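Local coordinates for acetate kinase (Entamoeba histolytica, PDB 4H0O), which catalyses the reversible, pyrophosphate-dependent interconversion of acetate and acetyl phosphate as a kinase of the ASKHA superfamily, at the interface of chains A and B. Sequence-based numbering; all coordinates share one arbitrary frame. Chains: chain A/B, Acetate kinase.

Contact 1: the interface of chains A and B. Residues chain A 304, 307-308, 311; chain B 164, 167.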
loop_
_atom_site.group_PDB
_atom_site.type_symbol
_atom_site.label_atom_id
_atom_site.label_comp_id
_atom_site.label_asym_id
_atom_site.label_seq_id
_atom_site.Cartn_x
_atom_site.Cartn_y
_atom_site.Cartn_z
ATOM N N LEU A 304 -6.492 19.524 -1.688
ATOM C CA LEU A 304 -6.542 18.197 -1.080
ATOM C C LEU A 304 -6.225 17.110 -2.107
ATOM O O LEU A 304 -5.454 16.188 -1.837
ATOM C CB LEU A 304 -7.919 17.946 -0.460
ATOM C CG LEU A 304 -8.083 16.642 0.327
ATOM C CD1 LEU A 304 -7.107 16.603 1.492
ATOM C CD2 LEU A 304 -9.514 16.467 0.820
ATOM N N ASP A 307 -2.482 17.195 -2.881
ATOM C CA ASP A 307 -1.699 16.679 -1.760
ATOM C C ASP A 307 -1.789 15.155 -1.650
ATOM O O ASP A 307 -0.770 14.477 -1.507
ATOM C CB ASP A 307 -2.144 17.333 -0.446
ATOM C CG ASP A 307 -1.769 18.807 -0.363
ATOM O OD1 ASP A 307 -0.832 19.232 -1.072
ATOM O OD2 ASP A 307 -2.408 19.541 0.423
ATOM N N VAL A 308 -3.010 14.628 -1.713
ATOM C CA VAL A 308 -3.244 13.185 -1.658
ATOM C C VAL A 308 -2.538 12.469 -2.812
ATOM O O VAL A 308 -1.933 11.412 -2.624
ATOM C CB VAL A 308 -4.756 12.856 -1.666
ATOM C CG1 VAL A 308 -4.993 11.369 -1.838
ATOM C CG2 VAL A 308 -5.411 13.344 -0.382
ATOM N N LYS A 311 1.309 12.616 -2.190
ATOM C CA LYS A 311 1.606 11.716 -1.080
ATOM C C LYS A 311 1.722 10.277 -1.563
ATOM O O LYS A 311 2.728 9.610 -1.321
ATOM C CB LYS A 311 0.521 11.804 -0.003
ATOM C CG LYS A 311 0.723 10.825 1.153
ATOM C CD LYS A 311 -0.585 10.508 1.875
ATOM C CE LYS A 311 -1.525 9.675 1.007
ATOM N NZ LYS A 311 -0.959 8.338 0.662
ATOM N N ALA B 164 -4.912 15.105 4.610
ATOM C CA ALA B 164 -4.376 14.527 3.381
ATOM C C ALA B 164 -3.839 13.113 3.586
ATOM O O ALA B 164 -3.856 12.294 2.663
ATOM C CB ALA B 164 -3.294 15.426 2.802
ATOM N N THR B 167 -6.929 10.636 4.282
ATOM C CA THR B 167 -7.936 10.630 3.217
ATOM C C THR B 167 -7.620 9.675 2.068
ATOM O O THR B 167 -6.547 9.747 1.461
ATOM C CB THR B 167 -8.124 12.043 2.624
ATOM O OG1 THR B 167 -8.514 12.950 3.662
ATOM C CG2 THR B 167 -9.186 12.034 1.533
#
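B:Ala164 sits against one flank of the long helix 299-324 of chain A, where A:Leu304, A:Asp307, A:Val308 and A:Lys311 follow one another at helical spacing. A:Leu304 approaches the main chain of the alanine with one branch, CD1 lying 3.9 Å from B:Ala164 CA. The beta-carbons of A:Asp307 and B:Ala164 face each other, CB to CB, also 3.9 Å apart. A:Val308 presents both methyls: CG2, beside its own backbone N, comes within 3.6 Å of the carbonyl B:Ala164 O, and CG1, anti to that N (chi1 171°), points toward the carbonyl of B:Thr167, 4.0 Å from CG1 to B:Thr167 O. A:Lys311 brings up its aliphatic stem, CD lying 3.8 Å from B:Ala164 O; bends at chi3 and chi4 (69° and 63°) lay the CD and CE methylenes alongside that oxygen. The patch rests on van der Waals packing of side-chain carbons against the alanine and its carbonyl; no polar atoms of the two chains come within bonding range. In the fold, the short helix 163-166 and the first residue after it in chain B rest on the N-terminal half of helix 299-324 of chain A.

Contact 2: the interface of chains A and B. Residues chain A 234, 236-237, 246, 253, 269; chain B 249-251, 254.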
loop_
_atom_site.group_PDB
_atom_site.type_symbol
_atom_site.label_atom_id
_atom_site.label_comp_id
_atom_site.label_asym_id
_atom_site.label_seq_id
_atom_site.Cartn_x
_atom_site.Cartn_y
_atom_site.Cartn_z
ATOM N N SER A 234 -5.201 -5.863 -11.134
ATOM C CA SER A 234 -6.062 -4.968 -11.900
ATOM C C SER A 234 -5.378 -3.623 -12.144
ATOM O O SER A 234 -4.316 -3.341 -11.582
ATOM C CB SER A 234 -7.387 -4.752 -11.169
ATOM O OG SER A 234 -7.213 -3.959 -10.007
ATOM N N LEU A 236 -6.543 -0.852 -11.224
ATOM C CA LEU A 236 -7.088 0.040 -10.206
ATOM C C LEU A 236 -6.046 0.303 -9.119
ATOM O O LEU A 236 -6.069 1.337 -8.454
ATOM C CB LEU A 236 -8.342 -0.590 -9.587
ATOM C CG LEU A 236 -9.118 0.203 -8.532
ATOM C CD1 LEU A 236 -9.586 1.508 -9.127
ATOM C CD2 LEU A 236 -10.308 -0.581 -7.997
ATOM N N ALA A 237 -5.121 -0.639 -8.960
ATOM C CA ALA A 237 -4.160 -0.627 -7.857
ATOM C C ALA A 237 -3.066 0.439 -7.986
ATOM O O ALA A 237 -2.713 0.854 -9.092
ATOM C CB ALA A 237 -3.525 -2.002 -7.714
ATOM N N GLY A 246 -6.711 4.006 -6.665
ATOM C CA GLY A 246 -5.395 3.489 -6.329
ATOM C C GLY A 246 -5.485 2.606 -5.096
ATOM O O GLY A 246 -6.577 2.161 -4.727
ATOM N N PRO A 253 -13.846 -1.351 -0.059
ATOM C CA PRO A 253 -14.678 -1.870 -1.151
ATOM C C PRO A 253 -15.754 -2.814 -0.630
ATOM O O PRO A 253 -16.841 -2.864 -1.198
ATOM C CB PRO A 253 -13.682 -2.656 -2.006
ATOM C CG PRO A 253 -12.373 -2.016 -1.744
ATOM C CD PRO A 253 -12.411 -1.592 -0.306
ATOM N N LEU A 269 -15.105 3.343 -7.991
ATOM C CA LEU A 269 -13.666 3.253 -7.753
ATOM C C LEU A 269 -12.846 3.487 -9.024
ATOM O O LEU A 269 -11.678 3.874 -8.946
ATOM C CB LEU A 269 -13.308 1.898 -7.124
ATOM C CG LEU A 269 -13.955 1.591 -5.770
ATOM C CD1 LEU A 269 -13.514 0.239 -5.225
ATOM C CD2 LEU A 269 -13.638 2.686 -4.771
ATOM N N ASP B 249 -4.442 -5.484 -3.758
ATOM C CA ASP B 249 -5.205 -4.897 -4.857
ATOM C C ASP B 249 -6.685 -4.802 -4.470
ATOM O O ASP B 249 -7.320 -5.813 -4.173
ATOM C CB ASP B 249 -5.032 -5.752 -6.117
ATOM C CG ASP B 249 -5.508 -5.052 -7.382
ATOM O OD1 ASP B 249 -6.555 -4.367 -7.347
ATOM O OD2 ASP B 249 -4.831 -5.200 -8.424
ATOM N N PRO B 250 -7.233 -3.574 -4.462
ATOM C CA PRO B 250 -8.611 -3.280 -4.035
ATOM C C PRO B 250 -9.672 -4.039 -4.831
ATOM O O PRO B 250 -10.804 -4.187 -4.359
ATOM C CB PRO B 250 -8.745 -1.775 -4.301
ATOM C CG PRO B 250 -7.350 -1.255 -4.251
ATOM C CD PRO B 250 -6.494 -2.352 -4.822
ATOM N N THR B 251 -9.311 -4.502 -6.026
ATOM C CA THR B 251 -10.232 -5.258 -6.870
ATOM C C THR B 251 -10.367 -6.705 -6.374
ATOM O O THR B 251 -11.391 -7.359 -6.597
ATOM C CB THR B 251 -9.780 -5.226 -8.351
ATOM O OG1 THR B 251 -9.682 -3.865 -8.796
ATOM C CG2 THR B 251 -10.765 -5.962 -9.242
ATOM N N ILE B 254 -13.426 -7.468 -4.089
ATOM C CA ILE B 254 -14.599 -7.402 -4.962
ATOM C C ILE B 254 -14.811 -8.691 -5.770
ATOM O O ILE B 254 -15.921 -9.227 -5.821
ATOM C CB ILE B 254 -14.508 -6.204 -5.936
ATOM C CG1 ILE B 254 -14.273 -4.898 -5.171
ATOM C CG2 ILE B 254 -15.760 -6.109 -6.797
ATOM C CD1 ILE B 254 -14.067 -3.680 -6.065
#
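The hydroxyl oxygen A:Ser234 OG is gripped from chain B by two side chains, B:Asp249 and B:Thr251, where chain A residues 234-237 meet the start of helix 251-260 of chain B across the two-fold interface of the enzyme. It donates at 2.8 Å to B:Asp249 OD1, which accepts through its syn lone pair, and pairs with the hydroxyl B:Thr251 OG1, also 2.8 Å from A:Ser234 OG; the donor of this second bond is not decided. With chi1 at 71°, OG stands between the serine's backbone N and carbonyl carbon, so that hydroxyl and amide both face the carboxylate. A:Ser234 N reaches B:Asp249 OD2 at 2.8 Å, nearly straight at the hydrogen (167°), from the syn side but 29° out of the carboxylate plane. Within chain B, the amide of B:Thr251 bonds to B:Asp249 OD1 from the anti side, tilted out of that plane, and helps fix the carboxylate's rotation. Carbon contacts flank the polar cluster. A:Leu236 crosses B:Thr251 obliquely, its CD2 methyl 3.4 Å from B:Thr251 OG1. A:Pro253 CB packs 3.9 Å from B:Ile254 CG1. Beyond it, A:Leu269 and B:Ile254 pass in opposite directions, their CD1 methyls 4.0 Å apart.

Contact 3: the interface of chains A and B. Residues chain A 252, 255-256, 259-260, 268; chain B 170, 174, 177-178.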
loop_
_atom_site.group_PDB
_atom_site.type_symbol
_atom_site.label_atom_id
_atom_site.label_comp_id
_atom_site.label_asym_id
_atom_site.label_seq_id
_atom_site.Cartn_x
_atom_site.Cartn_y
_atom_site.Cartn_z
ATOM N N ILE A 252 -12.810 -1.273 2.710
ATOM C CA ILE A 252 -13.656 -0.221 2.145
ATOM C C ILE A 252 -14.480 -0.672 0.921
ATOM O O ILE A 252 -15.682 -0.401 0.860
ATOM C CB ILE A 252 -12.846 1.070 1.826
ATOM C CG1 ILE A 252 -12.288 1.681 3.111
ATOM C CG2 ILE A 252 -13.706 2.086 1.093
ATOM C CD1 ILE A 252 -11.382 2.888 2.878
ATOM N N ASP A 255 -17.234 -2.737 2.499
ATOM C CA ASP A 255 -18.245 -1.936 3.180
ATOM C C ASP A 255 -19.159 -1.200 2.197
ATOM O O ASP A 255 -20.367 -1.112 2.419
ATOM C CB ASP A 255 -17.583 -0.932 4.132
ATOM C CG ASP A 255 -17.007 -1.592 5.375
ATOM O OD1 ASP A 255 -17.649 -2.525 5.906
ATOM O OD2 ASP A 255 -15.915 -1.172 5.820
ATOM N N MET A 256 -18.583 -0.673 1.117
ATOM C CA MET A 256 -19.363 0.032 0.097
ATOM C C MET A 256 -20.318 -0.913 -0.635
ATOM O O MET A 256 -21.441 -0.537 -0.978
ATOM C CB MET A 256 -18.442 0.739 -0.905
ATOM C CG MET A 256 -17.708 1.955 -0.347
ATOM S SD MET A 256 -16.405 2.564 -1.444
ATOM C CE MET A 256 -17.352 2.978 -2.913
ATOM N N GLN A 259 -23.523 -1.369 0.824
ATOM C CA GLN A 259 -24.394 -0.211 0.623
ATOM C C GLN A 259 -25.031 -0.182 -0.770
ATOM O O GLN A 259 -26.241 0.003 -0.893
ATOM C CB GLN A 259 -23.624 1.098 0.862
ATOM C CG GLN A 259 -23.099 1.289 2.281
ATOM C CD GLN A 259 -22.247 2.546 2.433
ATOM O OE1 GLN A 259 -21.036 2.468 2.658
ATOM N NE2 GLN A 259 -22.879 3.711 2.319
ATOM N N VAL A 260 -24.218 -0.369 -1.812
ATOM C CA VAL A 260 -24.674 -0.150 -3.192
ATOM C C VAL A 260 -24.451 -1.314 -4.172
ATOM O O VAL A 260 -24.813 -1.212 -5.347
ATOM C CB VAL A 260 -24.038 1.125 -3.806
ATOM C CG1 VAL A 260 -24.420 2.357 -3.009
ATOM C CG2 VAL A 260 -22.522 0.983 -3.868
ATOM N N ILE A 268 -17.673 3.357 -9.200
ATOM C CA ILE A 268 -17.220 4.477 -8.380
ATOM C C ILE A 268 -15.698 4.504 -8.255
ATOM O O ILE A 268 -15.075 5.558 -8.396
ATOM C CB ILE A 268 -17.837 4.422 -6.966
ATOM C CG1 ILE A 268 -19.363 4.512 -7.041
ATOM C CG2 ILE A 268 -17.285 5.540 -6.093
ATOM C CD1 ILE A 268 -20.057 4.234 -5.721
ATOM N N ILE B 170 -11.219 8.696 -2.766
ATOM C CA ILE B 170 -12.581 8.317 -3.147
ATOM C C ILE B 170 -13.531 9.512 -2.967
ATOM O O ILE B 170 -13.222 10.442 -2.221
ATOM C CB ILE B 170 -13.084 7.113 -2.309
ATOM C CG1 ILE B 170 -12.979 7.411 -0.812
ATOM C CG2 ILE B 170 -12.309 5.848 -2.664
ATOM C CD1 ILE B 170 -13.653 6.371 0.068
ATOM N N TYR B 174 -18.480 8.626 0.813
ATOM C CA TYR B 174 -17.661 7.512 1.283
ATOM C C TYR B 174 -16.329 7.988 1.861
ATOM O O TYR B 174 -15.819 7.418 2.829
ATOM C CB TYR B 174 -17.428 6.514 0.144
ATOM C CG TYR B 174 -18.694 6.150 -0.598
ATOM C CD1 TYR B 174 -19.500 5.104 -0.168
ATOM C CD2 TYR B 174 -19.086 6.859 -1.729
ATOM C CE1 TYR B 174 -20.661 4.773 -0.846
ATOM C CE2 TYR B 174 -20.243 6.535 -2.412
ATOM C CZ TYR B 174 -21.026 5.493 -1.966
ATOM O OH TYR B 174 -22.179 5.174 -2.646
ATOM N N GLN B 177 -16.701 8.777 5.388
ATOM C CA GLN B 177 -17.134 7.617 6.159
ATOM C C GLN B 177 -15.969 6.671 6.424
ATOM O O GLN B 177 -16.024 5.850 7.339
ATOM C CB GLN B 177 -18.242 6.860 5.420
ATOM C CG GLN B 177 -19.533 7.642 5.221
ATOM C CD GLN B 177 -20.511 6.930 4.297
ATOM O OE1 GLN B 177 -20.213 5.862 3.758
ATOM N NE2 GLN B 177 -21.685 7.523 4.110
ATOM N N TYR B 178 -14.919 6.789 5.616
ATOM C CA TYR B 178 -13.817 5.834 5.656
ATOM C C TYR B 178 -12.454 6.507 5.787
ATOM O O TYR B 178 -11.502 6.155 5.089
ATOM C CB TYR B 178 -13.860 4.927 4.424
ATOM C CG TYR B 178 -15.171 4.187 4.283
ATOM C CD1 TYR B 178 -15.615 3.336 5.287
ATOM C CD2 TYR B 178 -15.962 4.336 3.151
ATOM C CE1 TYR B 178 -16.814 2.657 5.169
ATOM C CE2 TYR B 178 -17.166 3.659 3.025
ATOM C CZ TYR B 178 -17.585 2.821 4.039
ATOM O OH TYR B 178 -18.777 2.141 3.925
#
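The chi1 torsions of B:Tyr174 and B:Tyr178 (-57° in the latter) set both rings anti to their own carbonyl carbons and direct them onto helix 251-260 of chain A, in an interface between two copies of this acetokinase-family enzyme. B:Tyr178 meets A:Gln259 tip to tip: its phenol OH donates to the side-chain carbonyl A:Gln259 OE1 at 2.6 Å. The C=O···donor angle of 161° puts the phenol almost in line with the carbonyl, and the amide and ring planes are 59° apart. Closer to the ring's root, A:Ile252 slides past in the opposite direction, its CD1 methyl 3.6 Å from B:Tyr178 CB. A:Asp255 adds its CB beneath the phenol end, while its carboxylate lies nearly parallel to the ring. B:Gln177 CB covers one face of B:Tyr178, 4.0 Å above the plane and over the centre. A:Met256 lies against both tyrosines: CG is 3.6 Å from B:Tyr174 CD1 and 3.8 Å from the ring-edge atom B:Tyr178 CE2. A bend at the end of its chain places the CE methyl over the centre of the B:Tyr174 ring, whose hydroxyl end points at A:Val260 CG1, 3.6 Å from B:Tyr174 OH.

The C-alpha centres of contacts 2 and 3 are about 13 Å apart, and each lies about 18 Å from contact 1. Helices 251-260 and 262-271 of chain A serve both contacts 2 and 3, whereas contacts 1 and 3 draw on neighbouring stretches of chain B between residues 164 and 178. Two-fold symmetry repeats every contact with the chains exchanged, consistent with the homodimer typical of acetate kinases. The centre of contact 2 is about 18 Å from A:Asp154, the probable catalytic acid/base, those of contacts 1 and 3 about 28 and 30 Å; the structure alone does not show whether contact 2 affects catalysis.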